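Local coordinates for protein polyketide synthase PksL (Bacillus subtilis, PDB 5E1V) that probably dehydrates beta-hydroxyacyl intermediates during assembly of the polyketide bacillaene, acting as a monomeric dehydratase domain of a split trans-AT module, at residues A[16-30]-A[146-158]. Residues are numbered along the deposited sequence; the frame is centred on the assembly and turned at random.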
ATOM      1  N   PRO A  16      11.262  -7.307   6.753  1.00 19.59           N
ATOM      2  CA  PRO A  16      11.708  -5.929   6.981  1.00 19.23           C
ATOM      3  C   PRO A  16      10.567  -4.918   7.021  1.00 20.95           C
ATOM      4  O   PRO A  16      10.758  -3.850   7.642  1.00 22.58           O
ATOM      5  CB  PRO A  16      12.659  -5.672   5.813  1.00 22.63           C
ATOM      6  CG  PRO A  16      12.195  -6.554   4.733  1.00 22.35           C
ATOM      7  CD  PRO A  16      11.562  -7.766   5.383  1.00 21.32           C
ATOM      8  N   PHE A  17       9.412  -5.197   6.368  1.00 16.04           N
ATOM      9  CA  PHE A  17       8.308  -4.236   6.456  1.00 16.38           C
ATOM     10  C   PHE A  17       7.725  -4.229   7.875  1.00 16.20           C
ATOM     11  O   PHE A  17       7.432  -3.204   8.418  1.00 22.17           O
ATOM     12  CB  PHE A  17       7.220  -4.563   5.406  1.00 15.45           C
ATOM     13  CG  PHE A  17       7.748  -4.559   3.970  1.00 14.83           C
ATOM     14  CD1 PHE A  17       8.158  -3.403   3.374  1.00 14.72           C
ATOM     15  CD2 PHE A  17       7.917  -5.746   3.264  1.00 15.28           C
ATOM     16  CE1 PHE A  17       8.641  -3.349   2.032  1.00 13.08           C
ATOM     17  CE2 PHE A  17       8.440  -5.723   1.953  1.00 16.99           C
ATOM     18  CZ  PHE A  17       8.818  -4.497   1.351  1.00 14.76           C
ATOM     19  N   ILE A  18       7.614  -5.400   8.480  1.00 15.58           N
ATOM     20  CA  ILE A  18       7.082  -5.503   9.798  1.00 16.10           C
ATOM     21  C   ILE A  18       8.075  -4.918  10.799  1.00 16.94           C
ATOM     22  O   ILE A  18       7.714  -4.239  11.686  1.00 15.34           O
ATOM     23  CB  ILE A  18       6.711  -6.960  10.126  1.00 15.62           C
ATOM     24  CG1 ILE A  18       5.611  -7.485   9.170  1.00 15.26           C
ATOM     25  CG2 ILE A  18       6.221  -7.129  11.509  1.00 15.03           C
ATOM     26  CD1 ILE A  18       5.219  -8.906   9.392  1.00 14.52           C
ATOM     27  N   TYR A  19       9.337  -5.270  10.687  1.00 16.99           N
ATOM     28  CA  TYR A  19      10.268  -4.789  11.647  1.00 17.51           C
ATOM     29  C   TYR A  19      10.355  -3.294  11.655  1.00 19.56           C
ATOM     30  O   TYR A  19      10.490  -2.687  12.754  1.00 21.35           O
ATOM     31  CB  TYR A  19      11.612  -5.428  11.373  1.00 18.12           C
ATOM     32  CG  TYR A  19      12.645  -5.117  12.390  1.00 19.66           C
ATOM     33  CD1 TYR A  19      12.887  -5.975  13.430  1.00 20.20           C
ATOM     34  CD2 TYR A  19      13.464  -3.985  12.265  1.00 23.55           C
ATOM     35  CE1 TYR A  19      13.872  -5.696  14.388  1.00 22.01           C
ATOM     36  CE2 TYR A  19      14.471  -3.699  13.211  1.00 21.94           C
ATOM     37  CZ  TYR A  19      14.675  -4.550  14.276  1.00 23.25           C
ATOM     38  OH  TYR A  19      15.720  -4.291  15.244  1.00 18.91           O
ATOM     39  N   HIS A  20      10.220  -2.669  10.494  1.00 16.99           N
ATOM     40  CA  HIS A  20      10.463  -1.221  10.316  1.00 19.41           C
ATOM     41  C   HIS A  20       9.162  -0.396  10.210  1.00 17.85           C
ATOM     42  O   HIS A  20       9.168   0.765   9.767  1.00 17.68           O
ATOM     43  CB  HIS A  20      11.355  -0.978   9.093  1.00 18.00           C
ATOM     44  CG  HIS A  20      12.770  -1.426   9.300  1.00 18.85           C
ATOM     45  ND1 HIS A  20      13.593  -0.832  10.243  1.00 21.57           N
ATOM     46  CD2 HIS A  20      13.457  -2.508   8.845  1.00 19.49           C
ATOM     47  CE1 HIS A  20      14.767  -1.451  10.271  1.00 18.36           C
ATOM     48  NE2 HIS A  20      14.721  -2.458   9.423  1.00 18.65           N
ATOM     49  N   HIS A  21       8.075  -0.976  10.690  1.00 17.42           N
ATOM     50  CA  HIS A  21       6.817  -0.278  10.639  1.00 16.43           C
ATOM     51  C   HIS A  21       6.083  -0.498  11.912  1.00 16.94           C
ATOM     52  O   HIS A  21       5.556  -1.574  12.152  1.00 17.26           O
ATOM     53  CB  HIS A  21       5.977  -0.775   9.437  1.00 14.59           C
ATOM     54  CG  HIS A  21       4.715  -0.003   9.229  1.00 14.77           C
ATOM     55  ND1 HIS A  21       3.491  -0.497   9.577  1.00 15.08           N
ATOM     56  CD2 HIS A  21       4.487   1.229   8.701  1.00 16.80           C
ATOM     57  CE1 HIS A  21       2.545   0.369   9.227  1.00 16.68           C
ATOM     58  NE2 HIS A  21       3.128   1.434   8.712  1.00 18.71           N
ATOM     59  N   VAL A  22       6.064   0.551  12.755  1.00 20.93           N
ATOM     60  CA  VAL A  22       5.583   0.440  14.148  1.00 20.99           C
ATOM     61  C   VAL A  22       4.448   1.403  14.326  1.00 20.65           C
ATOM     62  O   VAL A  22       4.598   2.588  14.067  1.00 23.24           O
ATOM     63  CB  VAL A  22       6.694   0.779  15.178  1.00 22.53           C
ATOM     64  CG1 VAL A  22       6.178   0.631  16.612  1.00 24.17           C
ATOM     65  CG2 VAL A  22       7.908  -0.123  15.009  1.00 23.15           C
ATOM     66  N   VAL A  23       3.346   0.906  14.847  1.00 20.01           N
ATOM     67  CA  VAL A  23       2.110   1.673  15.031  1.00 20.86           C
ATOM     68  C   VAL A  23       1.587   1.560  16.484  1.00 18.81           C
ATOM     69  O   VAL A  23       1.194   0.480  16.952  1.00 21.32           O
ATOM     70  CB  VAL A  23       0.992   1.131  14.103  1.00 21.91           C
ATOM     71  CG1 VAL A  23      -0.361   1.811  14.334  1.00 24.41           C
ATOM     72  CG2 VAL A  23       1.407   1.191  12.621  1.00 21.72           C
ATOM     73  N   TYR A  24       1.557   2.678  17.191  1.00 23.77           N
ATOM     74  CA  TYR A  24       1.251   2.685  18.648  1.00 25.60           C
ATOM     75  C   TYR A  24       2.074   1.597  19.358  1.00 25.68           C
ATOM     76  O   TYR A  24       1.544   0.742  20.040  1.00 28.70           O
ATOM     77  CB  TYR A  24      -0.250   2.509  18.885  1.00 25.06           C
ATOM     78  CG  TYR A  24      -1.069   3.653  18.416  1.00 28.09           C
ATOM     79  CD1 TYR A  24      -0.815   4.937  18.859  1.00 27.26           C
ATOM     80  CD2 TYR A  24      -2.104   3.475  17.527  1.00 26.78           C
ATOM     81  CE1 TYR A  24      -1.558   6.011  18.421  1.00 25.86           C
ATOM     82  CE2 TYR A  24      -2.864   4.548  17.104  1.00 28.62           C
ATOM     83  CZ  TYR A  24      -2.585   5.823  17.561  1.00 29.63           C
ATOM     84  OH  TYR A  24      -3.320   6.915  17.108  1.00 29.22           O
ATOM     85  N   GLY A  25       3.381   1.665  19.130  1.00 28.90           N
ATOM     86  CA  GLY A  25       4.356   0.677  19.525  1.00 28.36           C
ATOM     87  C   GLY A  25       4.242  -0.797  19.137  1.00 26.36           C
ATOM     88  O   GLY A  25       4.981  -1.617  19.664  1.00 26.67           O
ATOM     89  N   GLN A  26       3.382  -1.177  18.206  1.00 22.88           N
ATOM     90  CA  GLN A  26       3.348  -2.589  17.759  1.00 24.26           C
ATOM     91  C   GLN A  26       3.856  -2.712  16.320  1.00 20.45           C
ATOM     92  O   GLN A  26       3.571  -1.848  15.503  1.00 18.75           O
ATOM     93  CB  GLN A  26       1.904  -3.108  17.797  1.00 30.33           C
ATOM     94  CG  GLN A  26       1.195  -2.693  19.074  1.00 33.01           C
ATOM     95  CD  GLN A  26      -0.083  -3.482  19.346  1.00 42.12           C
ATOM     96  OE1 GLN A  26      -1.079  -2.915  19.828  1.00 48.69           O
ATOM     97  NE2 GLN A  26      -0.066  -4.785  19.064  1.00 44.06           N
ATOM     98  N   ASN A  27       4.611  -3.767  16.014  1.00 17.15           N
ATOM     99  CA  ASN A  27       5.094  -3.969  14.630  1.00 17.72           C
ATOM    100  C   ASN A  27       3.897  -4.415  13.777  1.00 16.03           C
ATOM    101  O   ASN A  27       3.222  -5.382  14.150  1.00 22.48           O
ATOM    102  CB  ASN A  27       6.231  -5.025  14.630  1.00 15.69           C
ATOM    103  CG  ASN A  27       7.470  -4.499  15.272  1.00 17.28           C
ATOM    104  OD1 ASN A  27       8.301  -3.830  14.637  1.00 18.21           O
ATOM    105  ND2 ASN A  27       7.539  -4.649  16.543  1.00 14.58           N
ATOM    106  N   VAL A  28       3.631  -3.769  12.635  1.00 15.27           N
ATOM    107  CA  VAL A  28       2.481  -4.041  11.845  1.00 17.04           C
ATOM    108  C   VAL A  28       2.856  -4.167  10.391  1.00 16.23           C
ATOM    109  O   VAL A  28       3.591  -3.347   9.843  1.00 14.94           O
ATOM    110  CB  VAL A  28       1.484  -2.819  11.941  1.00 19.74           C
ATOM    111  CG1 VAL A  28       0.365  -2.899  10.911  1.00 22.47           C
ATOM    112  CG2 VAL A  28       0.870  -2.770  13.271  1.00 18.11           C
ATOM    113  N   LEU A  29       2.388  -5.202   9.745  1.00 17.64           N
ATOM    114  CA  LEU A  29       2.511  -5.226   8.308  1.00 18.23           C
ATOM    115  C   LEU A  29       1.647  -4.080   7.684  1.00 17.83           C
ATOM    116  O   LEU A  29       0.420  -4.066   7.887  1.00 18.67           O
ATOM    117  CB  LEU A  29       2.065  -6.583   7.780  1.00 18.54           C
ATOM    118  CG  LEU A  29       2.252  -6.659   6.267  1.00 20.65           C
ATOM    119  CD1 LEU A  29       3.703  -6.638   5.795  1.00 21.13           C
ATOM    120  CD2 LEU A  29       1.473  -7.771   5.624  1.00 21.19           C
ATOM    121  N   PRO A  30       2.266  -3.157   6.949  1.00 15.46           N
ATOM    122  CA  PRO A  30       1.412  -2.114   6.373  1.00 16.17           C
ATOM    123  C   PRO A  30       0.326  -2.741   5.525  1.00 14.72           C
ATOM    124  O   PRO A  30       0.531  -3.683   4.756  1.00 13.65           O
ATOM    125  CB  PRO A  30       2.374  -1.217   5.548  1.00 17.40           C
ATOM    126  CG  PRO A  30       3.736  -1.586   5.993  1.00 16.64           C
ATOM    127  CD  PRO A  30       3.660  -3.008   6.506  1.00 17.37           C
ATOM    128  N   ARG A 146       5.708  10.196  13.296  1.00 25.64           N
ATOM    129  CA  ARG A 146       6.319   9.755  14.526  1.00 30.36           C
ATOM    130  C   ARG A 146       5.729  10.500  15.744  1.00 32.65           C
ATOM    131  O   ARG A 146       5.518   9.901  16.782  1.00 32.16           O
ATOM    132  CB  ARG A 146       7.823   9.948  14.458  1.00 33.35           C
ATOM    133  CG  ARG A 146       8.499   9.145  13.367  1.00 31.04           C
ATOM    134  CD  ARG A 146       9.987   8.890  13.646  1.00 34.29           C
ATOM    135  NE  ARG A 146      10.830  10.082  13.741  1.00 29.61           N
ATOM    136  CZ  ARG A 146      11.233  10.804  12.709  1.00 32.34           C
ATOM    137  NH1 ARG A 146      10.831  10.484  11.482  1.00 31.25           N
ATOM    138  NH2 ARG A 146      12.010  11.876  12.888  1.00 33.69           N
ATOM    139  N   ARG A 147       5.384  11.773  15.573  1.00 34.58           N
ATOM    140  CA  ARG A 147       4.661  12.494  16.625  1.00 38.33           C
ATOM    141  C   ARG A 147       3.256  11.909  16.860  1.00 36.93           C
ATOM    142  O   ARG A 147       2.735  11.981  17.963  1.00 34.44           O
ATOM    143  CB  ARG A 147       4.530  13.970  16.265  1.00 34.25           C
ATOM    144  CG  ARG A 147       5.822  14.723  16.245  1.00 37.49           C
ATOM    145  CD  ARG A 147       5.515  16.224  16.146  1.00 39.97           C
ATOM    146  NE  ARG A 147       6.694  16.975  15.713  1.00 45.54           N
ATOM    147  CZ  ARG A 147       6.931  17.411  14.479  1.00 48.25           C
ATOM    148  NH1 ARG A 147       6.084  17.176  13.471  1.00 50.88           N
ATOM    149  NH2 ARG A 147       8.041  18.083  14.244  1.00 51.44           N
ATOM    150  N   GLN A 148       2.645  11.317  15.824  1.00 32.90           N
ATOM    151  CA  GLN A 148       1.373  10.629  15.984  1.00 30.61           C
ATOM    152  C   GLN A 148       1.573   9.094  16.208  1.00 28.54           C
ATOM    153  O   GLN A 148       0.662   8.340  16.086  1.00 30.73           O
ATOM    154  CB  GLN A 148       0.457  10.953  14.787  1.00 32.78           C
ATOM    155  CG  GLN A 148       0.348  12.448  14.476  1.00 32.64           C
ATOM    156  CD  GLN A 148      -0.668  12.792  13.363  1.00 29.03           C
ATOM    157  OE1 GLN A 148      -1.779  12.314  13.352  1.00 27.20           O
ATOM    158  NE2 GLN A 148      -0.259  13.640  12.444  1.00 32.39           N
ATOM    159  N   GLU A 149       2.787   8.701  16.588  1.00 29.13           N
ATOM    160  CA  GLU A 149       3.144   7.353  17.018  1.00 29.65           C
ATOM    161  C   GLU A 149       3.098   6.335  15.877  1.00 23.75           C
ATOM    162  O   GLU A 149       2.928   5.140  16.097  1.00 27.66           O
ATOM    163  CB  GLU A 149       2.261   6.871  18.147  1.00 33.77           C
ATOM    164  CG  GLU A 149       2.189   7.805  19.346  1.00 36.89           C
ATOM    165  CD  GLU A 149       1.512   7.110  20.516  1.00 41.90           C
ATOM    166  OE1 GLU A 149       2.030   6.047  20.976  1.00 45.31           O
ATOM    167  OE2 GLU A 149       0.442   7.598  20.938  1.00 47.65           O
ATOM    168  N   LEU A 150       3.257   6.832  14.674  1.00 24.91           N
ATOM    169  CA  LEU A 150       3.465   5.963  13.489  1.00 25.42           C
ATOM    170  C   LEU A 150       4.919   6.122  13.113  1.00 24.52           C
ATOM    171  O   LEU A 150       5.315   7.212  12.734  1.00 25.05           O
ATOM    172  CB  LEU A 150       2.558   6.457  12.354  1.00 24.92           C
ATOM    173  CG  LEU A 150       2.764   5.853  10.961  1.00 24.91           C
ATOM    174  CD1 LEU A 150       2.542   4.337  11.006  1.00 24.80           C
ATOM    175  CD2 LEU A 150       1.876   6.545   9.907  1.00 26.69           C
ATOM    176  N   VAL A 151       5.717   5.037  13.171  1.00 23.07           N
ATOM    177  CA  VAL A 151       7.166   5.115  13.026  1.00 23.36           C
ATOM    178  C   VAL A 151       7.690   4.164  11.925  1.00 22.23           C
ATOM    179  O   VAL A 151       7.845   2.961  12.156  1.00 27.06           O
ATOM    180  CB  VAL A 151       7.837   4.756  14.376  1.00 24.99           C
ATOM    181  CG1 VAL A 151       9.364   4.794  14.279  1.00 25.05           C
ATOM    182  CG2 VAL A 151       7.243   5.578  15.511  1.00 25.57           C
ATOM    183  N   HIS A 152       7.989   4.731  10.766  1.00 20.76           N
ATOM    184  CA  HIS A 152       8.680   4.058   9.698  1.00 21.07           C
ATOM    185  C   HIS A 152      10.195   4.252   9.929  1.00 20.97           C
ATOM    186  O   HIS A 152      10.637   5.332  10.338  1.00 22.21           O
ATOM    187  CB  HIS A 152       8.349   4.633   8.332  1.00 22.40           C
ATOM    188  CG  HIS A 152       6.902   4.749   8.018  1.00 19.08           C
ATOM    189  ND1 HIS A 152       6.089   5.691   8.593  1.00 19.60           N
ATOM    190  CD2 HIS A 152       6.143   4.087   7.115  1.00 17.61           C
ATOM    191  CE1 HIS A 152       4.878   5.603   8.054  1.00 18.91           C
ATOM    192  NE2 HIS A 152       4.885   4.623   7.168  1.00 18.58           N
ATOM    193  N   SER A 153      10.969   3.226   9.692  1.00 22.62           N
ATOM    194  CA  SER A 153      12.409   3.339   9.797  1.00 22.86           C
ATOM    195  C   SER A 153      12.963   2.593   8.639  1.00 24.41           C
ATOM    196  O   SER A 153      12.288   1.719   8.063  1.00 22.31           O
ATOM    197  CB  SER A 153      12.869   2.718  11.127  1.00 22.62           C
ATOM    198  OG  SER A 153      12.438   1.368  11.192  1.00 23.20           O
ATOM    199  N   GLU A 154      14.163   2.999   8.253  1.00 21.72           N
ATOM    200  CA  GLU A 154      15.009   2.307   7.335  1.00 24.97           C
ATOM    201  C   GLU A 154      14.317   1.822   6.008  1.00 21.44           C
ATOM    202  O   GLU A 154      13.868   2.632   5.205  1.00 19.78           O
ATOM    203  CB  GLU A 154      15.715   1.199   8.130  1.00 29.87           C
ATOM    204  CG  GLU A 154      17.229   1.216   8.119  1.00 42.33           C
ATOM    205  CD  GLU A 154      17.796  -0.012   7.459  1.00 45.27           C
ATOM    206  OE1 GLU A 154      18.305  -0.891   8.184  1.00 45.52           O
ATOM    207  OE2 GLU A 154      17.666  -0.118   6.214  1.00 52.89           O
ATOM    208  N   TYR A 155      14.324   0.527   5.769  1.00 18.83           N
ATOM    209  CA  TYR A 155      13.673  -0.121   4.604  1.00 17.96           C
ATOM    210  C   TYR A 155      12.290   0.435   4.240  1.00 18.53           C
ATOM    211  O   TYR A 155      11.954   0.559   3.023  1.00 16.75           O
ATOM    212  CB  TYR A 155      13.514  -1.594   4.914  1.00 17.41           C
ATOM    213  CG  TYR A 155      13.533  -2.554   3.786  1.00 17.97           C
ATOM    214  CD1 TYR A 155      14.712  -3.212   3.457  1.00 19.04           C
ATOM    215  CD2 TYR A 155      12.368  -2.856   3.041  1.00 15.60           C
ATOM    216  CE1 TYR A 155      14.745  -4.177   2.498  1.00 18.94           C
ATOM    217  CE2 TYR A 155      12.399  -3.821   2.063  1.00 15.30           C
ATOM    218  CZ  TYR A 155      13.549  -4.456   1.783  1.00 18.40           C
ATOM    219  OH  TYR A 155      13.612  -5.357   0.793  1.00 20.87           O
ATOM    220  N   MET A 156      11.513   0.809   5.252  1.00 17.99           N
ATOM    221  CA  MET A 156      10.098   1.284   5.113  1.00 20.23           C
ATOM    222  C   MET A 156       9.934   2.803   4.821  1.00 20.18           C
ATOM    223  O   MET A 156       8.797   3.301   4.637  1.00 18.02           O
ATOM    224  CB  MET A 156       9.292   0.914   6.373  1.00 20.05           C
ATOM    225  CG  MET A 156       8.776  -0.522   6.417  1.00 20.84           C
ATOM    226  SD  MET A 156       7.036  -0.663   5.855  1.00 20.48           S
ATOM    227  CE  MET A 156       6.853   0.348   4.433  1.00 25.18           C
ATOM    228  N   LYS A 157      11.043   3.568   4.853  1.00 19.99           N
ATOM    229  CA  LYS A 157      10.957   5.008   4.679  1.00 20.28           C
ATOM    230  C   LYS A 157      11.304   5.276   3.259  1.00 17.61           C
ATOM    231  O   LYS A 157      12.391   4.950   2.879  1.00 23.59           O
ATOM    232  CB  LYS A 157      11.981   5.788   5.569  1.00 21.29           C
ATOM    233  CG  LYS A 157      11.428   6.287   6.848  1.00 23.21           C
ATOM    234  CD  LYS A 157      12.446   7.061   7.679  1.00 23.62           C
ATOM    235  CE  LYS A 157      12.198   8.568   7.588  1.00 24.09           C
ATOM    236  NZ  LYS A 157      13.360   9.222   8.289  1.00 29.51           N
ATOM    237  N   ALA A 158      10.390   5.860   2.470  1.00 17.91           N
ATOM    238  CA  ALA A 158      10.660   6.213   1.143  1.00 17.61           C
ATOM    239  C   ALA A 158      11.541   7.524   1.252  1.00 22.43           C
ATOM    240  O   ALA A 158      11.583   8.108   2.316  1.00 19.02           O
ATOM    241  CB  ALA A 158       9.361   6.469   0.341  1.00 16.57           C
TER
HETATM  242  O   HOH W   1       1.848   3.263   7.249  1.00 16.47           O
HETATM  243  O   HOH W   2      -1.510   9.312  16.987  1.00 33.22           O
HETATM  244  O   HOH W   3       4.793   3.847  17.542  1.00 26.64           O
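H20 sits against the turn S153-M156, its imidazole edge toward S153: ND1 and S153 OG share a hydrogen bond of 2.7 Å close to the ring plane, while E154 CB makes a CH-pi contact over one face and Y19 CD2 covers the opposite one. With both faces and an edge engaged, the ring's rotation is well fixed. The backbone adds S153 N to H20 O at 3.1 Å. M156 bends at chi2 (-97°), which tucks its sulfur in among F17, H21 and P30; SD meets the F17 ring at its edge, a Met-aromatic contact, and lies 3.4 Å from P30 CG. Y155 lays one ring face under P16 CB and turns its edge to the face of F17, a T-shaped pair with planes at 84°. Further along, V151 N bonds V22 O at 2.8 Å between antiparallel strands. H21 turns its edge to the face of H152, offset, planes at 69°; a water 2.7 Å from H21 NE2 only weakly bonds H152 NE2. Strand 150-152 thus forms one edge of a small four-stranded antiparallel sheet. H21, G25 and P30 fit the HxxxGxxxxP motif of polyketide synthase dehydratases, so H21 is probably the active-site histidine, with D194 nearby, where the two halves of the double-hotdog fold join.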